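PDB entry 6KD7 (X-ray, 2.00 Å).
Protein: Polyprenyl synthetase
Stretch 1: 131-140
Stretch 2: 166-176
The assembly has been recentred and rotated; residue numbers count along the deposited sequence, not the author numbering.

Stretch 1, residues 131-140: KVFSRTALEV
Stretch 2 (166-176) KLKTSVLVGCA

Two helical segments of one polyprenyl synthetase chain, 131-140 and 166-176, pack nearly antiparallel: their N-to-C directions differ by 159° and their axes approach to 8.1 Å. Both helices extend beyond these limits. Residues 131-140 form a regular α-helix, phi/psi near -65/-42, with i to i-4 bonds such as Thr136 N to Val132 O (2.9 Å) and Val140 N to Thr136 O (2.9 Å). The second stretch starts with a wider pi-type turn at 166-170, where Val171 N reaches Lys166 O (2.8 Å). Thr169 (-127/-18) and Ser170 (-101/-40) depart from ideal values, and the helix kinks where Leu172 N and Val173 N lack bonds to the preceding turn; i to i-4 bonding resumes with Gly174 N to Ser170 O (3.2 Å) and continues with Cys175 N to Val171 O (2.9 Å). The register pairs Val132 with Cys175, Thr136 with Val171 and Val140 with Lys168, at CA-CA distances of 6.6, 6.0 and 4.6 Å, so the backbones converge toward Val140. There, Val140 CA makes a CA-H...O contact with Leu167 O (3.4 Å, 147° at H). No hydrogen bond crosses the interface, which buries 467 Å² and relies largely on van der Waals packing. Thr136 (chi1 m) points toward the partner; its OG1 donates to Val132 O within its own helix (2.7 Å), satisfying the hydroxyl, and lies 3.3 Å from Cys175 CB. Its methyl CG2 packs 3.6 Å from Leu172 CA and 3.9 Å from Val171 CG2. Cys175 (t) places SG 4.3 Å from Val132 CG2 (Val132 chi1 p) and 4.1 Å from Phe133 CA. Val140 (t) sets CG2 against Val171 CG2 (Val171 chi1 m) at 4.1 Å. Glu139 (m, t, chi3 -23°) contributes its aliphatic portion, CB lying 3.7 Å from Leu167 CD2 (Leu167 m, t), while OE1 lies 3.6 Å from Val171 CB.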

# COMPACT_ATOMS: atom_id res chain seq x y z
N LYS A 131 -42.09 13.63 12.57
CA LYS A 131 -42.59 12.92 11.37
C LYS A 131 -42.04 13.50 10.06
O LYS A 131 -41.54 12.73 9.27
CB LYS A 131 -44.11 12.95 11.37
CG LYS A 131 -44.77 11.97 10.42
CD LYS A 131 -46.13 11.56 10.89
CE LYS A 131 -46.81 10.57 9.97
NZ LYS A 131 -46.74 11.01 8.57
N VAL A 132 -42.05 14.82 9.87
CA VAL A 132 -41.59 15.36 8.56
C VAL A 132 -40.04 15.29 8.53
O VAL A 132 -39.48 15.01 7.45
CB VAL A 132 -42.12 16.78 8.26
CG1 VAL A 132 -41.59 17.79 9.27
CG2 VAL A 132 -41.77 17.18 6.83
N PHE A 133 -39.40 15.43 9.69
CA PHE A 133 -37.93 15.40 9.84
C PHE A 133 -37.39 14.01 9.42
O PHE A 133 -36.52 13.94 8.54
CB PHE A 133 -37.52 15.73 11.26
CG PHE A 133 -36.03 15.73 11.50
CD1 PHE A 133 -35.22 16.74 11.01
CD2 PHE A 133 -35.45 14.72 12.25
CE1 PHE A 133 -33.86 16.75 11.29
CE2 PHE A 133 -34.08 14.68 12.45
CZ PHE A 133 -33.30 15.72 12.00
N SER A 134 -37.96 12.96 10.00
CA SER A 134 -37.59 11.55 9.75
C SER A 134 -37.86 11.18 8.30
O SER A 134 -37.03 10.54 7.68
CB SER A 134 -38.27 10.61 10.70
OG SER A 134 -37.79 10.80 12.03
N ARG A 135 -38.98 11.58 7.74
CA ARG A 135 -39.27 11.24 6.34
C ARG A 135 -38.21 11.92 5.46
O ARG A 135 -37.76 11.30 4.47
CB ARG A 135 -40.68 11.71 5.97
CG ARG A 135 -41.06 11.42 4.52
CD ARG A 135 -42.55 11.61 4.18
NE ARG A 135 -43.08 12.97 4.37
CZ ARG A 135 -43.81 13.41 5.42
NH1 ARG A 135 -44.14 12.62 6.43
NH2 ARG A 135 -44.20 14.66 5.45
N THR A 136 -37.90 13.19 5.75
CA THR A 136 -36.89 13.98 5.04
C THR A 136 -35.52 13.30 5.21
O THR A 136 -34.85 13.10 4.20
CB THR A 136 -36.92 15.44 5.51
OG1 THR A 136 -38.24 15.90 5.20
CG2 THR A 136 -35.85 16.29 4.83
N ALA A 137 -35.14 12.90 6.41
CA ALA A 137 -33.80 12.35 6.65
C ALA A 137 -33.65 11.06 5.82
O ALA A 137 -32.64 10.88 5.14
CB ALA A 137 -33.62 12.12 8.12
N LEU A 138 -34.70 10.25 5.72
CA LEU A 138 -34.61 8.95 5.05
C LEU A 138 -34.59 9.21 3.57
O LEU A 138 -33.90 8.47 2.86
CB LEU A 138 -35.76 8.03 5.45
CG LEU A 138 -35.70 6.61 4.87
CD1 LEU A 138 -34.40 5.92 5.29
CD2 LEU A 138 -36.91 5.79 5.34
N GLU A 139 -35.27 10.27 3.14
CA GLU A 139 -35.26 10.63 1.70
C GLU A 139 -33.85 11.06 1.30
O GLU A 139 -33.42 10.75 0.18
CB GLU A 139 -36.26 11.77 1.45
CG GLU A 139 -37.70 11.26 1.35
CD GLU A 139 -38.77 12.35 1.40
OE1 GLU A 139 -38.50 13.46 1.93
OE2 GLU A 139 -39.85 12.04 0.93
N VAL A 140 -33.18 11.83 2.16
CA VAL A 140 -31.80 12.31 1.91
C VAL A 140 -30.91 11.05 1.75
O VAL A 140 -30.11 11.03 0.82
CB VAL A 140 -31.36 13.29 3.01
CG1 VAL A 140 -29.85 13.57 3.01
CG2 VAL A 140 -32.12 14.61 2.88
N LYS A 166 -33.76 16.09 -6.01
CA LYS A 166 -34.89 16.48 -5.15
C LYS A 166 -34.69 15.85 -3.79
O LYS A 166 -34.71 16.59 -2.76
CB LYS A 166 -36.22 16.06 -5.76
CG LYS A 166 -37.42 16.41 -4.88
CD LYS A 166 -38.74 16.00 -5.49
CE LYS A 166 -39.57 15.16 -4.57
NZ LYS A 166 -40.57 14.43 -5.38
N LEU A 167 -34.51 14.52 -3.77
CA LEU A 167 -34.30 13.76 -2.50
C LEU A 167 -33.01 14.22 -1.80
O LEU A 167 -33.00 14.36 -0.56
CB LEU A 167 -34.26 12.26 -2.82
CG LEU A 167 -35.58 11.69 -3.34
CD1 LEU A 167 -35.43 10.27 -3.85
CD2 LEU A 167 -36.61 11.69 -2.24
N LYS A 168 -31.94 14.43 -2.54
CA LYS A 168 -30.62 14.62 -1.91
C LYS A 168 -30.47 16.05 -1.38
O LYS A 168 -29.73 16.22 -0.39
CB LYS A 168 -29.50 14.32 -2.91
CG LYS A 168 -28.11 14.14 -2.31
CD LYS A 168 -27.06 14.42 -3.35
CE LYS A 168 -25.96 13.38 -3.40
NZ LYS A 168 -24.61 13.99 -3.44
N THR A 169 -31.01 17.03 -2.10
CA THR A 169 -30.77 18.44 -1.72
C THR A 169 -32.03 19.30 -1.53
O THR A 169 -31.89 20.33 -0.94
CB THR A 169 -29.90 19.12 -2.79
OG1 THR A 169 -30.72 19.31 -3.92
CG2 THR A 169 -28.70 18.30 -3.20
N SER A 170 -33.19 18.91 -2.04
CA SER A 170 -34.37 19.80 -1.99
C SER A 170 -35.36 19.46 -0.88
O SER A 170 -35.87 20.38 -0.28
CB SER A 170 -35.05 19.81 -3.31
OG SER A 170 -34.16 20.24 -4.32
N VAL A 171 -35.61 18.19 -0.61
CA VAL A 171 -36.63 17.85 0.44
C VAL A 171 -36.28 18.53 1.76
O VAL A 171 -37.20 18.85 2.49
CB VAL A 171 -36.86 16.33 0.61
CG1 VAL A 171 -37.46 15.75 -0.64
CG2 VAL A 171 -35.60 15.60 1.01
N LEU A 172 -35.01 18.73 2.10
CA LEU A 172 -34.64 19.33 3.38
C LEU A 172 -34.95 20.83 3.35
O LEU A 172 -35.12 21.39 4.42
CB LEU A 172 -33.18 19.09 3.71
CG LEU A 172 -32.65 19.73 4.98
CD1 LEU A 172 -33.31 19.16 6.23
CD2 LEU A 172 -31.13 19.59 5.05
N VAL A 173 -34.94 21.45 2.19
CA VAL A 173 -35.33 22.88 2.06
C VAL A 173 -36.82 23.00 2.39
O VAL A 173 -37.15 23.81 3.25
CB VAL A 173 -35.02 23.41 0.66
CG1 VAL A 173 -35.38 24.89 0.56
CG2 VAL A 173 -33.53 23.24 0.35
N GLY A 174 -37.65 22.21 1.71
CA GLY A 174 -39.07 22.02 2.00
C GLY A 174 -39.31 21.78 3.47
O GLY A 174 -40.16 22.45 4.08
N CYS A 175 -38.56 20.85 4.03
CA CYS A 175 -38.75 20.39 5.41
C CYS A 175 -38.47 21.55 6.36
O CYS A 175 -39.20 21.70 7.33
CB CYS A 175 -37.86 19.17 5.68
SG CYS A 175 -37.83 18.67 7.41
N ALA A 176 -37.35 22.25 6.19
CA ALA A 176 -36.97 23.39 7.05
C ALA A 176 -38.13 24.42 7.08
O ALA A 176 -38.44 24.91 8.16
CB ALA A 176 -35.69 24.04 6.56